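Long-range contacts in PUM-HD domain-containing protein (Caenorhabditis elegans, PDB 7CGH), which binds PBE RNA through its Pumilio-homology domain and so probably recognises the 3' untranslated regions of target mRNAs: residues S72-L77 with D104-R109; N154-V159 with G194-Q199. All coordinates share one frame; numbering follows the deposited sequence.

Overall arrangement
Both contacts lie in the Pumilio-homology domain, an all-helical solenoid of predicted Pumilio repeats. From the N terminus, the chain first reaches contact 1. Here 72-77 meets 104-109 and closes a loop of 26 residues, joining the short helix 74-77 to the C-terminal part of helix 96-106. Contact 2 follows in series. It brings 154-159 and 194-199 together across 34 residues and ties helix 155-165 to helix 194-204. The loops neither nest nor cross, and their contact centres are about 24 Å apart. The centre of contact 1 lies about 28 Å, and that of contact 2 about 7 Å, from the centre of the chain. Contact 2 carries RNA-contacting side chains.

Contact 1. Residues S72-L77 with D104-R109; sequences SNADEL and DAIIDR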
ATOM      1  N   SER A  72     -13.585 -30.300  -4.395  1.00 31.57           N
ATOM      2  CA  SER A  72     -15.037 -30.473  -4.375  1.00 38.01           C
ATOM      3  C   SER A  72     -15.705 -29.567  -3.355  1.00 36.51           C
ATOM      4  O   SER A  72     -16.854 -29.164  -3.543  1.00 39.38           O
ATOM      5  CB  SER A  72     -15.390 -31.927  -4.055  1.00 38.81           C
ATOM      6  OG  SER A  72     -15.298 -32.715  -5.220  1.00 53.55           O
ATOM      7  N   ASN A  73     -15.014 -29.264  -2.259  1.00 35.97           N
ATOM      8  CA  ASN A  73     -15.565 -28.486  -1.163  1.00 34.85           C
ATOM      9  C   ASN A  73     -14.989 -27.074  -1.106  1.00 33.40           C
ATOM     10  O   ASN A  73     -15.150 -26.385  -0.090  1.00 32.93           O
ATOM     11  CB  ASN A  73     -15.321 -29.226   0.156  1.00 33.59           C
ATOM     12  CG  ASN A  73     -16.031 -30.584   0.207  1.00 35.12           C
ATOM     13  OD1 ASN A  73     -17.218 -30.656   0.495  1.00 38.53           O
ATOM     14  ND2 ASN A  73     -15.303 -31.652  -0.082  1.00 33.71           N
ATOM     15  N   ALA A  74     -14.343 -26.624  -2.185  1.00 30.77           N
ATOM     16  CA  ALA A  74     -13.562 -25.390  -2.125  1.00 31.45           C
ATOM     17  C   ALA A  74     -14.432 -24.196  -1.769  1.00 34.41           C
ATOM     18  O   ALA A  74     -14.029 -23.334  -0.978  1.00 33.00           O
ATOM     19  CB  ALA A  74     -12.858 -25.154  -3.459  1.00 27.05           C
ATOM     20  N   ASP A  75     -15.640 -24.142  -2.327  1.00 29.31           N
ATOM     21  CA  ASP A  75     -16.480 -22.973  -2.143  1.00 33.29           C
ATOM     22  C   ASP A  75     -16.922 -22.831  -0.695  1.00 34.95           C
ATOM     23  O   ASP A  75     -17.119 -21.712  -0.218  1.00 37.55           O
ATOM     24  CB  ASP A  75     -17.657 -23.038  -3.116  1.00 38.75           C
ATOM     25  CG  ASP A  75     -17.183 -23.117  -4.603  1.00 50.72           C
ATOM     26  OD1 ASP A  75     -16.748 -22.076  -5.183  1.00 41.58           O
ATOM     27  OD2 ASP A  75     -17.225 -24.235  -5.187  1.00 54.04           O
ATOM     28  N   GLU A  76     -17.029 -23.937   0.034  1.00 37.18           N
ATOM     29  CA  GLU A  76     -17.323 -23.870   1.455  1.00 33.01           C
ATOM     30  C   GLU A  76     -16.066 -23.628   2.287  1.00 34.51           C
ATOM     31  O   GLU A  76     -16.170 -23.153   3.422  1.00 34.69           O
ATOM     32  CB  GLU A  76     -18.044 -25.156   1.896  1.00 38.41           C
ATOM     33  CG  GLU A  76     -17.959 -25.457   3.399  1.00 47.45           C
ATOM     34  CD  GLU A  76     -19.199 -26.156   3.971  1.00 56.42           C
ATOM     35  OE1 GLU A  76     -19.774 -25.635   4.955  1.00 49.80           O
ATOM     36  OE2 GLU A  76     -19.587 -27.231   3.451  1.00 58.41           O
ATOM     37  N   LEU A  77     -14.878 -23.876   1.739  1.00 27.48           N
ATOM     38  CA  LEU A  77     -13.653 -23.695   2.515  1.00 28.16           C
ATOM     39  C   LEU A  77     -12.990 -22.320   2.371  1.00 25.71           C
ATOM     40  O   LEU A  77     -12.265 -21.908   3.280  1.00 23.43           O
ATOM     41  CB  LEU A  77     -12.631 -24.764   2.132  1.00 28.83           C
ATOM     42  CG  LEU A  77     -12.964 -26.215   2.475  1.00 32.48           C
ATOM     43  CD1 LEU A  77     -11.751 -27.075   2.200  1.00 26.88           C
ATOM     44  CD2 LEU A  77     -13.368 -26.329   3.931  1.00 30.75           C
ATOM     45  N   ASP A 104     -10.157 -23.474 -11.140  1.00 38.04           N
ATOM     46  CA  ASP A 104     -11.471 -23.815 -11.682  1.00 37.73           C
ATOM     47  C   ASP A 104     -12.494 -24.013 -10.573  1.00 39.76           C
ATOM     48  O   ASP A 104     -13.662 -23.628 -10.716  1.00 36.33           O
ATOM     49  CB  ASP A 104     -11.385 -25.071 -12.542  1.00 42.81           C
ATOM     50  CG  ASP A 104     -11.123 -24.760 -14.002  1.00 57.08           C
ATOM     51  OD1 ASP A 104     -11.627 -23.713 -14.484  1.00 60.15           O
ATOM     52  OD2 ASP A 104     -10.418 -25.564 -14.666  1.00 56.32           O
ATOM     53  N   ALA A 105     -12.079 -24.604  -9.452  1.00 37.30           N
ATOM     54  CA  ALA A 105     -13.057 -24.870  -8.407  1.00 38.38           C
ATOM     55  C   ALA A 105     -13.644 -23.577  -7.866  1.00 36.89           C
ATOM     56  O   ALA A 105     -14.789 -23.560  -7.413  1.00 40.94           O
ATOM     57  CB  ALA A 105     -12.425 -25.698  -7.285  1.00 38.73           C
ATOM     58  N   ILE A 106     -12.897 -22.478  -7.947  1.00 39.14           N
ATOM     59  CA  ILE A 106     -13.304 -21.216  -7.337  1.00 36.38           C
ATOM     60  C   ILE A 106     -13.598 -20.116  -8.346  1.00 34.20           C
ATOM     61  O   ILE A 106     -14.130 -19.069  -7.943  1.00 31.21           O
ATOM     62  CB  ILE A 106     -12.247 -20.717  -6.325  1.00 39.10           C
ATOM     63  CG1 ILE A 106     -10.954 -20.327  -7.058  1.00 33.35           C
ATOM     64  CG2 ILE A 106     -11.961 -21.794  -5.267  1.00 33.81           C
ATOM     65  CD1 ILE A 106      -9.997 -19.493  -6.236  1.00 34.39           C
ATOM     66  N   ILE A 107     -13.287 -20.305  -9.630  1.00 32.90           N
ATOM     67  CA  ILE A 107     -13.248 -19.161 -10.542  1.00 34.35           C
ATOM     68  C   ILE A 107     -14.588 -18.448 -10.614  1.00 33.86           C
ATOM     69  O   ILE A 107     -14.637 -17.225 -10.801  1.00 37.46           O
ATOM     70  CB  ILE A 107     -12.769 -19.581 -11.952  1.00 38.28           C
ATOM     71  CG1 ILE A 107     -12.532 -18.341 -12.808  1.00 37.09           C
ATOM     72  CG2 ILE A 107     -13.796 -20.453 -12.667  1.00 32.25           C
ATOM     73  CD1 ILE A 107     -11.334 -17.544 -12.419  1.00 38.18           C
ATOM     74  N   ASP A 108     -15.691 -19.177 -10.457  1.00 33.81           N
ATOM     75  CA  ASP A 108     -16.992 -18.595 -10.755  1.00 34.67           C
ATOM     76  C   ASP A 108     -17.454 -17.644  -9.666  1.00 35.76           C
ATOM     77  O   ASP A 108     -18.263 -16.743  -9.932  1.00 34.13           O
ATOM     78  CB  ASP A 108     -18.038 -19.695 -10.965  1.00 36.32           C
ATOM     79  CG  ASP A 108     -17.887 -20.403 -12.304  1.00 43.92           C
ATOM     80  OD1 ASP A 108     -17.561 -19.724 -13.302  1.00 51.61           O
ATOM     81  OD2 ASP A 108     -18.098 -21.634 -12.372  1.00 48.32           O
ATOM     82  N   ARG A 109     -16.961 -17.821  -8.444  1.00 36.34           N
ATOM     83  CA  ARG A 109     -17.339 -16.954  -7.332  1.00 39.24           C
ATOM     84  C   ARG A 109     -16.216 -16.012  -6.913  1.00 32.35           C
ATOM     85  O   ARG A 109     -16.292 -15.415  -5.838  1.00 33.78           O
ATOM     86  CB  ARG A 109     -17.795 -17.789  -6.139  1.00 36.94           C
ATOM     87  CG  ARG A 109     -18.609 -18.990  -6.512  1.00 45.97           C
ATOM     88  CD  ARG A 109     -20.073 -18.752  -6.239  1.00 45.08           C
ATOM     89  NE  ARG A 109     -20.280 -18.192  -4.917  1.00 53.38           N
ATOM     90  CZ  ARG A 109     -20.430 -18.920  -3.810  1.00 60.00           C
ATOM     91  NH1 ARG A 109     -20.367 -20.254  -3.869  1.00 62.33           N
ATOM     92  NH2 ARG A 109     -20.622 -18.315  -2.623  1.00 56.04           N
TER
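Ala74 CB rests against Ala105 CB at 3.9 Å and also touches Ile106 CG2. These small apolar groups form the centre of a helix-to-helix contact in the Pumilio solenoid. They join the short helix 74-77 to the C-terminal part of helix 96-106. The backbones come close here, with Ala74 CA 6.3 Å from Ala105 CA. Ile106 offers only its CG2 branch to Ala74. CG1 sits between the backbone N and the carbonyl carbon (chi1 67°) and leads away from 72-77.

Asp75, partly exposed, extends the contact. Its carboxylate faces the oxygen end of the Ala105 carbonyl, with Asp75 OD1 3.3 Å and OD2 3.4 Å from Ala105 O. All three atoms are acceptors, so this approach is probably unfavourable by itself. Other neighbours may offset the cost. OD1 is hydrogen-bonded to Tyr113 OH. The Arg109 guanidinium brings a positive charge, with Arg109 NH1 4.3 Å from Asp75 OD1. That oxygen lies well out of the guanidinium plane, and no N-H points at it. The two flat groups are nearly parallel, their planes 17° apart. Arg109 also touches with its aliphatic part, as Arg109 CG lies 3.8 Å from Asp75 OD1. With an alanine here, Tyr113 OH would probably lose its carboxylate partner and the Arg109 guanidinium a nearby opposite charge.

Further out, Glu112 OE2 forms a salt bridge with Arg109 NE, a second negative partner for the guanidinium. Leu77 packs on Leu38 and Ala41 of helix 37-41, which places helix 74-77 against the preceding part of the solenoid. The Arg109 chain bends at both chi2 and chi3. This turn brings Arg109 NH1 to 4.0 Å from Asp75 CB.

Contact 2. Residues N154-V159 with G194-Q199; sequences NGNHVV and GCRVVQ. With nucleotides of chain B.
Arg196 reaches across to Asn156 and His157 on the RNA-binding face of the Pumilio solenoid. The two helix segments run side by side, 5° from parallel, with axes 9.1 Å apart. Arg196 CB points toward 154-159, and the chain then runs extended from CG to NE. CG faces O2 of the C5 base of chain B. Arg196 CD lies 3.4 Å from Asn156 OD1. NE approaches O2' of the C5 ribose. The guanidinium turns one face to this sugar, with C5 O2' 3.3 Å from Arg196 CZ and over the group's centre. NH2 faces C4' of the same sugar. Arg196 NH1 makes a weak hydrogen bond to Asn156 OD1 (3.4 Å) and sits 3.3 Å from His157 NE2. Asn156 OD1 also accepts from Gln160 NE2. The same oxygen lies over one face of the His157 ring, while the A6 base of chain B lies over the opposite face, offset toward the rim. Behind this polar layer, Val159 CG1 packs on Val197 CG1 at 3.7 Å. Cys195 and Gln199 read adenine A4 of chain B, as in other PUF proteins. Cys195 SG touches C2. Gln199 OE1 accepts from N6, and Gln199 NE2 donates to A4 N1 at 2.9 Å, with an N-H...N angle of 165°.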
ATOM      1  N   ASN A 154     -11.400  -5.580   2.188  1.00 25.57           N
ATOM      2  CA  ASN A 154     -10.734  -6.805   1.764  1.00 29.33           C
ATOM      3  C   ASN A 154     -10.278  -6.751   0.309  1.00 30.83           C
ATOM      4  O   ASN A 154      -9.149  -7.155   0.001  1.00 27.82           O
ATOM      5  CB  ASN A 154     -11.655  -8.012   1.984  1.00 26.60           C
ATOM      6  CG  ASN A 154     -12.058  -8.179   3.450  1.00 26.96           C
ATOM      7  OD1 ASN A 154     -11.239  -8.027   4.357  1.00 26.07           O
ATOM      8  ND2 ASN A 154     -13.327  -8.466   3.679  1.00 21.97           N
ATOM      9  N   GLY A 155     -11.112  -6.199  -0.577  1.00 26.99           N
ATOM     10  CA  GLY A 155     -10.819  -6.229  -1.999  1.00 27.30           C
ATOM     11  C   GLY A 155      -9.572  -5.479  -2.434  1.00 24.78           C
ATOM     12  O   GLY A 155      -8.955  -5.841  -3.442  1.00 25.20           O
ATOM     13  N   ASN A 156      -9.170  -4.436  -1.695  1.00 24.80           N
ATOM     14  CA  ASN A 156      -8.005  -3.660  -2.130  1.00 23.58           C
ATOM     15  C   ASN A 156      -6.733  -4.505  -2.127  1.00 23.07           C
ATOM     16  O   ASN A 156      -5.895  -4.367  -3.025  1.00 22.52           O
ATOM     17  CB  ASN A 156      -7.831  -2.405  -1.272  1.00 22.89           C
ATOM     18  CG  ASN A 156      -7.144  -2.683   0.043  1.00 26.62           C
ATOM     19  OD1 ASN A 156      -5.917  -2.634   0.128  1.00 26.47           O
ATOM     20  ND2 ASN A 156      -7.932  -2.987   1.081  1.00 26.64           N
ATOM     21  N   HIS A 157      -6.596  -5.424  -1.161  1.00 23.99           N
ATOM     22  CA  HIS A 157      -5.402  -6.275  -1.097  1.00 28.10           C
ATOM     23  C   HIS A 157      -5.311  -7.210  -2.297  1.00 23.18           C
ATOM     24  O   HIS A 157      -4.211  -7.522  -2.744  1.00 29.03           O
ATOM     25  CB  HIS A 157      -5.363  -7.096   0.208  1.00 27.10           C
ATOM     26  CG  HIS A 157      -5.442  -6.264   1.448  1.00 27.15           C
ATOM     27  ND1 HIS A 157      -4.334  -5.685   2.031  1.00 30.33           N
ATOM     28  CD2 HIS A 157      -6.503  -5.887   2.201  1.00 28.07           C
ATOM     29  CE1 HIS A 157      -4.710  -4.998   3.097  1.00 28.99           C
ATOM     30  NE2 HIS A 157      -6.021  -5.110   3.224  1.00 28.15           N
ATOM     31  N   VAL A 158      -6.445  -7.639  -2.848  1.00 24.75           N
ATOM     32  CA  VAL A 158      -6.424  -8.445  -4.071  1.00 24.27           C
ATOM     33  C   VAL A 158      -5.969  -7.599  -5.250  1.00 25.85           C
ATOM     34  O   VAL A 158      -5.170  -8.043  -6.080  1.00 21.66           O
ATOM     35  CB  VAL A 158      -7.812  -9.060  -4.332  1.00 26.98           C
ATOM     36  CG1 VAL A 158      -7.812  -9.856  -5.633  1.00 23.50           C
ATOM     37  CG2 VAL A 158      -8.256  -9.911  -3.129  1.00 23.42           C
ATOM     38  N   VAL A 159      -6.460  -6.360  -5.337  1.00 25.48           N
ATOM     39  CA  VAL A 159      -6.039  -5.480  -6.422  1.00 24.90           C
ATOM     40  C   VAL A 159      -4.574  -5.091  -6.261  1.00 27.36           C
ATOM     41  O   VAL A 159      -3.828  -5.041  -7.244  1.00 26.78           O
ATOM     42  CB  VAL A 159      -6.934  -4.237  -6.482  1.00 22.79           C
ATOM     43  CG1 VAL A 159      -6.399  -3.312  -7.500  1.00 20.78           C
ATOM     44  CG2 VAL A 159      -8.404  -4.629  -6.755  1.00 22.87           C
ATOM     45  N   GLY A 194      -8.576   2.635  -1.085  1.00 25.51           N
ATOM     46  CA  GLY A 194      -8.317   2.996  -2.457  1.00 25.73           C
ATOM     47  C   GLY A 194      -6.944   3.603  -2.634  1.00 27.30           C
ATOM     48  O   GLY A 194      -6.292   3.367  -3.651  1.00 26.64           O
ATOM     49  N   CYS A 195      -6.469   4.356  -1.628  1.00 26.70           N
ATOM     50  CA  CYS A 195      -5.187   5.045  -1.745  1.00 23.79           C
ATOM     51  C   CYS A 195      -4.029   4.065  -1.857  1.00 26.64           C
ATOM     52  O   CYS A 195      -2.992   4.395  -2.450  1.00 26.49           O
ATOM     53  CB  CYS A 195      -4.965   5.981  -0.558  1.00 22.70           C
ATOM     54  SG  CYS A 195      -4.607   5.173   0.997  1.00 29.49           S
ATOM     55  N   ARG A 196      -4.174   2.861  -1.300  1.00 23.98           N
ATOM     56  CA  ARG A 196      -3.092   1.890  -1.437  1.00 25.18           C
ATOM     57  C   ARG A 196      -3.022   1.346  -2.859  1.00 26.28           C
ATOM     58  O   ARG A 196      -1.928   1.025  -3.347  1.00 27.95           O
ATOM     59  CB  ARG A 196      -3.261   0.745  -0.438  1.00 23.63           C
ATOM     60  CG  ARG A 196      -3.701   1.168   0.952  1.00 26.33           C
ATOM     61  CD  ARG A 196      -4.521   0.035   1.607  1.00 33.48           C
ATOM     62  NE  ARG A 196      -4.871   0.317   3.001  1.00 34.72           N
ATOM     63  CZ  ARG A 196      -5.398  -0.573   3.833  1.00 32.03           C
ATOM     64  NH1 ARG A 196      -5.627  -1.809   3.407  1.00 31.70           N
ATOM     65  NH2 ARG A 196      -5.687  -0.229   5.086  1.00 26.01           N
ATOM     66  N   VAL A 197      -4.171   1.243  -3.537  1.00 20.59           N
ATOM     67  CA  VAL A 197      -4.183   0.814  -4.930  1.00 19.68           C
ATOM     68  C   VAL A 197      -3.477   1.838  -5.813  1.00 22.94           C
ATOM     69  O   VAL A 197      -2.655   1.476  -6.663  1.00 22.18           O
ATOM     70  CB  VAL A 197      -5.622   0.560  -5.403  1.00 21.67           C
ATOM     71  CG1 VAL A 197      -5.626   0.238  -6.913  1.00 25.39           C
ATOM     72  CG2 VAL A 197      -6.229  -0.595  -4.608  1.00 22.61           C
ATOM     73  N   VAL A 198      -3.796   3.132  -5.627  1.00 20.48           N
ATOM     74  CA  VAL A 198      -3.123   4.196  -6.372  1.00 19.08           C
ATOM     75  C   VAL A 198      -1.619   4.105  -6.167  1.00 23.10           C
ATOM     76  O   VAL A 198      -0.841   4.175  -7.126  1.00 25.93           O
ATOM     77  CB  VAL A 198      -3.666   5.581  -5.955  1.00 24.13           C
ATOM     78  CG1 VAL A 198      -2.924   6.702  -6.683  1.00 24.50           C
ATOM     79  CG2 VAL A 198      -5.167   5.694  -6.224  1.00 19.68           C
ATOM     80  N   GLN A 199      -1.184   3.904  -4.922  1.00 22.18           N
ATOM     81  CA  GLN A 199       0.252   3.851  -4.660  1.00 24.96           C
ATOM     82  C   GLN A 199       0.898   2.652  -5.341  1.00 24.39           C
ATOM     83  O   GLN A 199       1.974   2.778  -5.935  1.00 30.82           O
ATOM     84  CB  GLN A 199       0.525   3.821  -3.159  1.00 25.15           C
ATOM     85  CG  GLN A 199       0.217   5.107  -2.421  1.00 23.19           C
ATOM     86  CD  GLN A 199       0.240   4.913  -0.909  1.00 30.46           C
ATOM     87  OE1 GLN A 199       1.295   4.692  -0.319  1.00 28.97           O
ATOM     88  NE2 GLN A 199      -0.933   4.974  -0.280  1.00 25.09           N
TER
ATOM     89  P     A B   6      -1.839  -3.789   8.510  1.00 31.66           P
ATOM     90  OP1   A B   6      -1.336  -3.175   9.771  1.00 40.72           O
ATOM     91  OP2   A B   6      -0.836  -4.445   7.647  1.00 37.43           O
ATOM     92  O5'   A B   6      -2.986  -4.832   8.890  1.00 33.27           O
ATOM     93  C5'   A B   6      -4.275  -4.374   9.276  1.00 33.19           C
ATOM     94  C4'   A B   6      -5.325  -5.430   9.075  1.00 33.80           C
ATOM     95  O4'   A B   6      -5.858  -5.369   7.722  1.00 32.38           O
ATOM     96  C3'   A B   6      -4.855  -6.871   9.218  1.00 35.78           C
ATOM     97  O3'   A B   6      -4.751  -7.280  10.559  1.00 36.32           O
ATOM     98  C2'   A B   6      -5.901  -7.632   8.414  1.00 35.21           C
ATOM     99  O2'   A B   6      -7.120  -7.729   9.137  1.00 33.95           O
ATOM    100  C1'   A B   6      -6.100  -6.673   7.241  1.00 30.07           C
ATOM    101  N9    A B   6      -5.100  -6.957   6.198  1.00 29.23           N
ATOM    102  C8    A B   6      -3.779  -6.561   6.109  1.00 27.79           C
ATOM    103  N7    A B   6      -3.148  -7.046   5.055  1.00 27.05           N
ATOM    104  C5    A B   6      -4.110  -7.802   4.414  1.00 28.84           C
ATOM    105  C6    A B   6      -4.100  -8.559   3.230  1.00 31.46           C
ATOM    106  N6    A B   6      -3.040  -8.700   2.426  1.00 27.79           N
ATOM    107  N1    A B   6      -5.248  -9.194   2.895  1.00 31.95           N
ATOM    108  C2    A B   6      -6.316  -9.067   3.690  1.00 29.25           C
ATOM    109  N3    A B   6      -6.454  -8.380   4.819  1.00 29.25           N
ATOM    110  C4    A B   6      -5.307  -7.770   5.122  1.00 29.84           C
ATOM    111  P     A B   4      -0.536   7.309  12.426  1.00 37.54           P
ATOM    112  OP1   A B   4      -1.559   6.835  13.392  1.00 41.20           O
ATOM    113  OP2   A B   4       0.897   6.970  12.648  1.00 27.66           O
ATOM    114  O5'   A B   4      -0.901   6.755  10.983  1.00 39.27           O
ATOM    115  C5'   A B   4      -0.906   5.372  10.702  1.00 39.99           C
ATOM    116  C4'   A B   4      -2.014   5.049   9.741  1.00 41.92           C
ATOM    117  O4'   A B   4      -1.884   5.861   8.545  1.00 42.59           O
ATOM    118  C3'   A B   4      -2.024   3.626   9.238  1.00 41.13           C
ATOM    119  O3'   A B   4      -2.663   2.757  10.160  1.00 40.06           O
ATOM    120  C2'   A B   4      -2.734   3.749   7.894  1.00 40.26           C
ATOM    121  O2'   A B   4      -4.136   3.829   8.093  1.00 40.28           O
ATOM    122  C1'   A B   4      -2.240   5.114   7.411  1.00 37.44           C
ATOM    123  N9    A B   4      -1.055   5.061   6.518  1.00 39.00           N
ATOM    124  C8    A B   4       0.265   5.296   6.832  1.00 35.24           C
ATOM    125  N7    A B   4       1.093   5.206   5.803  1.00 34.02           N
ATOM    126  C5    A B   4       0.274   4.915   4.718  1.00 35.31           C
ATOM    127  C6    A B   4       0.493   4.693   3.320  1.00 30.51           C
ATOM    128  N6    A B   4       1.645   4.705   2.662  1.00 25.12           N
ATOM    129  N1    A B   4      -0.574   4.429   2.549  1.00 29.74           N
ATOM    130  C2    A B   4      -1.781   4.373   3.119  1.00 35.36           C
ATOM    131  N3    A B   4      -2.115   4.559   4.399  1.00 38.82           N
ATOM    132  C4    A B   4      -1.045   4.822   5.163  1.00 35.94           C
ATOM    133  P     C B   5      -1.915   1.434  10.665  1.00 37.51           P
ATOM    134  OP1   C B   5      -2.756   0.853  11.745  1.00 60.07           O
ATOM    135  OP2   C B   5      -0.483   1.677  10.932  1.00 34.42           O
ATOM    136  O5'   C B   5      -2.010   0.465   9.403  1.00 35.39           O
ATOM    137  C5'   C B   5      -3.266   0.210   8.795  1.00 33.25           C
ATOM    138  C4'   C B   5      -3.078  -0.310   7.400  1.00 37.04           C
ATOM    139  O4'   C B   5      -2.520   0.737   6.559  1.00 37.32           O
ATOM    140  C3'   C B   5      -2.085  -1.456   7.257  1.00 32.47           C
ATOM    141  O3'   C B   5      -2.648  -2.704   7.627  1.00 35.72           O
ATOM    142  C2'   C B   5      -1.672  -1.363   5.786  1.00 31.49           C
ATOM    143  O2'   C B   5      -2.614  -1.992   4.934  1.00 33.77           O
ATOM    144  C1'   C B   5      -1.750   0.152   5.530  1.00 37.47           C
ATOM    145  N1    C B   5      -0.416   0.785   5.444  1.00 34.71           N
ATOM    146  C2    C B   5       0.124   0.900   4.154  1.00 33.70           C
ATOM    147  O2    C B   5      -0.539   0.494   3.185  1.00 35.26           O
ATOM    148  N3    C B   5       1.348   1.450   3.987  1.00 33.14           N
ATOM    149  C4    C B   5       2.018   1.875   5.051  1.00 34.96           C
ATOM    150  N4    C B   5       3.218   2.416   4.825  1.00 38.52           N
ATOM    151  C5    C B   5       1.498   1.762   6.378  1.00 33.23           C
ATOM    152  C6    C B   5       0.286   1.211   6.539  1.00 35.17           C
TER